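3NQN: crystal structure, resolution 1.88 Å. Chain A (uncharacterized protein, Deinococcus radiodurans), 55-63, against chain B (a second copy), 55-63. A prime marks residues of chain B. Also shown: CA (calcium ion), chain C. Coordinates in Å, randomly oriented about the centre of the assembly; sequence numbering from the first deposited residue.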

# COMPACT_ATOMS: atom_id res chain seq x y z
N THR A 55 -11.97 2.64 -1.30
CA THR A 55 -12.49 1.29 -1.17
C THR A 55 -13.22 0.84 -2.41
O THR A 55 -14.17 1.48 -2.84
CB THR A 55 -13.45 1.18 0.04
OG1 THR A 55 -12.75 1.53 1.24
CG2 THR A 55 -13.98 -0.24 0.18
N VAL A 56 -12.73 -0.23 -3.03
CA VAL A 56 -13.41 -0.82 -4.16
C VAL A 56 -13.60 -2.29 -3.90
O VAL A 56 -12.93 -2.86 -3.02
CB VAL A 56 -12.64 -0.60 -5.50
CG1 VAL A 56 -12.49 0.89 -5.78
CG2 VAL A 56 -11.26 -1.30 -5.48
N PRO A 57 -14.52 -2.91 -4.64
CA PRO A 57 -14.74 -4.33 -4.42
C PRO A 57 -13.52 -5.19 -4.72
O PRO A 57 -12.74 -4.89 -5.64
CB PRO A 57 -15.89 -4.67 -5.40
CG PRO A 57 -16.60 -3.37 -5.62
CD PRO A 57 -15.54 -2.32 -5.54
N LEU A 58 -13.36 -6.23 -3.93
CA LEU A 58 -12.34 -7.24 -4.13
C LEU A 58 -10.94 -6.80 -3.75
O LEU A 58 -10.23 -7.52 -3.04
CB LEU A 58 -12.40 -7.82 -5.56
CG LEU A 58 -13.72 -8.54 -5.95
CD1 LEU A 58 -13.52 -9.27 -7.23
CD2 LEU A 58 -14.19 -9.50 -4.87
N LEU A 59 -10.51 -5.62 -4.19
CA LEU A 59 -9.22 -5.08 -3.73
C LEU A 59 -9.33 -4.54 -2.32
O LEU A 59 -8.36 -4.53 -1.58
CB LEU A 59 -8.70 -4.00 -4.68
CG LEU A 59 -8.38 -4.47 -6.09
CD1 LEU A 59 -8.01 -3.28 -6.95
CD2 LEU A 59 -7.25 -5.53 -6.07
N GLY A 60 -10.52 -4.07 -1.95
CA GLY A 60 -10.76 -3.50 -0.64
C GLY A 60 -10.19 -2.10 -0.55
O GLY A 60 -10.28 -1.33 -1.50
N GLU A 61 -9.56 -1.80 0.57
CA GLU A 61 -8.99 -0.47 0.78
C GLU A 61 -7.71 -0.30 -0.00
O GLU A 61 -6.72 -1.00 0.25
CB GLU A 61 -8.73 -0.24 2.27
CG GLU A 61 -9.98 -0.31 3.11
CD GLU A 61 -9.73 -0.11 4.59
OE1 GLU A 61 -8.57 -0.25 5.05
OE2 GLU A 61 -10.70 0.19 5.30
N VAL A 62 -7.73 0.61 -0.98
CA VAL A 62 -6.56 0.93 -1.78
C VAL A 62 -6.05 2.28 -1.33
O VAL A 62 -6.80 3.26 -1.33
CB VAL A 62 -6.88 0.96 -3.29
CG1 VAL A 62 -5.60 1.34 -4.12
CG2 VAL A 62 -7.44 -0.41 -3.74
N ASP A 63 -4.80 2.33 -0.92
CA ASP A 63 -4.20 3.57 -0.41
C ASP A 63 -3.60 4.42 -1.53
O ASP A 63 -2.86 3.91 -2.37
CB ASP A 63 -3.12 3.26 0.63
CG ASP A 63 -2.20 2.13 0.19
OD1 ASP A 63 -2.67 0.96 0.08
OD2 ASP A 63 -1.00 2.40 -0.03
CA CA C . -0.61 0.01 -0.93
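Chain B, residues 55-63: TVPLLGEVD

Each stretch is a tight hairpin. Residues 55-56 end one strand, 57-59 form the turn, and 60-63 begin the next strand. In chain A the turn is closed by Val56 N to Gly60 O at 3.1 Å and Gly60 N to Val56 O at 2.9 Å. Chain B repeats this pair, with Val56′ N to Gly60′ O at 3.0 Å and Gly60′ N to Val56′ O at 2.9 Å. Gly60 and Gly60′ take positive phi, 77° and 75°, a region that favours glycine.

The two copies meet around Val62 and Val62′, whose CA atoms lie 7.3 Å apart. That spacing leaves room for side chains between the backbones, and no hydrogen bond crosses between the stretches. The two 60-63 strands run across each other, neither parallel nor antiparallel. The contact buries 276 Å², both sides summed.

Val56, Leu59 and Val62 point toward chain B, and their counterparts point back. Leu59 and Leu59′ share the m,t rotamer and meet through CD1 to CD1 at 4.1 Å. Each leucine also reaches two valines of the other copy. Leu59′ CD1 lies 4.0 Å from Val62 CG2 and 4.3 Å from Val56 CG2. Leu59 CD1 lies 4.3 Å from both Val62′ CG2 and Val56′ CG2. The valines at 62, both t, approach more loosely, Val62 CG1 to Val62′ CG2 at 4.5 Å.

Beyond this apolar patch, a calcium ion joins the copies. Asp63 and Asp63′ point sideways at CB, but their carboxylates come nearer the other chain. Each binds with both oxygens: Asp63 OD1 at 2.5 Å and OD2 at 2.6 Å from the calcium ion, Asp63′ OD1 at 2.4 Å and OD2 at 2.6 Å. Four waters complete the eight coordinating oxygens. Two also donate hydrogen bonds, to Asp63 O and Asp63′ O, each 2.8 Å from the water oxygen.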

# COMPACT_ATOMS: atom_id res chain seq x y z
N THR B 55 -1.73 -4.92 -11.41
CA THR B 55 -1.99 -3.70 -12.19
C THR B 55 -3.40 -3.65 -12.74
O THR B 55 -3.81 -4.53 -13.48
CB THR B 55 -1.01 -3.55 -13.35
OG1 THR B 55 0.31 -3.43 -12.82
CG2 THR B 55 -1.33 -2.31 -14.16
N VAL B 56 -4.15 -2.61 -12.36
CA VAL B 56 -5.50 -2.42 -12.86
C VAL B 56 -5.68 -1.02 -13.39
O VAL B 56 -4.90 -0.14 -13.08
CB VAL B 56 -6.57 -2.72 -11.77
CG1 VAL B 56 -6.39 -4.15 -11.25
CG2 VAL B 56 -6.50 -1.71 -10.63
N PRO B 57 -6.67 -0.84 -14.28
CA PRO B 57 -6.97 0.48 -14.81
C PRO B 57 -7.20 1.52 -13.71
O PRO B 57 -7.78 1.21 -12.66
CB PRO B 57 -8.28 0.26 -15.58
CG PRO B 57 -8.27 -1.19 -15.94
CD PRO B 57 -7.54 -1.88 -14.84
N LEU B 58 -6.73 2.74 -13.97
CA LEU B 58 -6.97 3.93 -13.10
C LEU B 58 -6.22 3.92 -11.76
O LEU B 58 -5.57 4.90 -11.42
CB LEU B 58 -8.47 4.17 -12.89
CG LEU B 58 -9.32 4.25 -14.18
CD1 LEU B 58 -10.66 4.90 -13.87
CD2 LEU B 58 -8.61 5.01 -15.31
N LEU B 59 -6.31 2.82 -11.02
CA LEU B 59 -5.55 2.71 -9.75
C LEU B 59 -4.09 2.36 -10.02
O LEU B 59 -3.23 2.68 -9.23
CB LEU B 59 -6.16 1.67 -8.83
CG LEU B 59 -7.57 1.92 -8.33
CD1 LEU B 59 -8.04 0.75 -7.51
CD2 LEU B 59 -7.63 3.20 -7.51
N GLY B 60 -3.82 1.72 -11.17
CA GLY B 60 -2.46 1.34 -11.53
C GLY B 60 -1.96 0.15 -10.71
O GLY B 60 -2.68 -0.83 -10.52
N GLU B 61 -0.75 0.27 -10.18
CA GLU B 61 -0.13 -0.81 -9.43
C GLU B 61 -0.62 -0.87 -7.99
O GLU B 61 -0.44 0.08 -7.19
CB GLU B 61 1.39 -0.67 -9.47
CG GLU B 61 1.98 -0.88 -10.85
CD GLU B 61 3.51 -0.80 -10.88
OE1 GLU B 61 4.12 -0.45 -9.84
OE2 GLU B 61 4.10 -1.08 -11.96
N VAL B 62 -1.28 -1.98 -7.68
CA VAL B 62 -1.85 -2.21 -6.37
C VAL B 62 -1.08 -3.34 -5.70
O VAL B 62 -1.03 -4.47 -6.20
CB VAL B 62 -3.33 -2.60 -6.47
CG1 VAL B 62 -3.93 -2.84 -5.06
CG2 VAL B 62 -4.10 -1.51 -7.22
N ASP B 63 -0.49 -3.04 -4.55
CA ASP B 63 0.29 -4.02 -3.81
C ASP B 63 -0.60 -4.90 -2.94
O ASP B 63 -1.49 -4.41 -2.26
CB ASP B 63 1.33 -3.33 -2.95
CG ASP B 63 0.75 -2.18 -2.15
OD1 ASP B 63 0.20 -1.24 -2.78
OD2 ASP B 63 0.81 -2.22 -0.89
O HOH W 1 -1.45 1.50 -2.82
O HOH W 2 -2.16 -1.90 -1.13
O HOH W 3 1.63 0.95 -0.90
O HOH W 4 -0.19 -0.29 1.32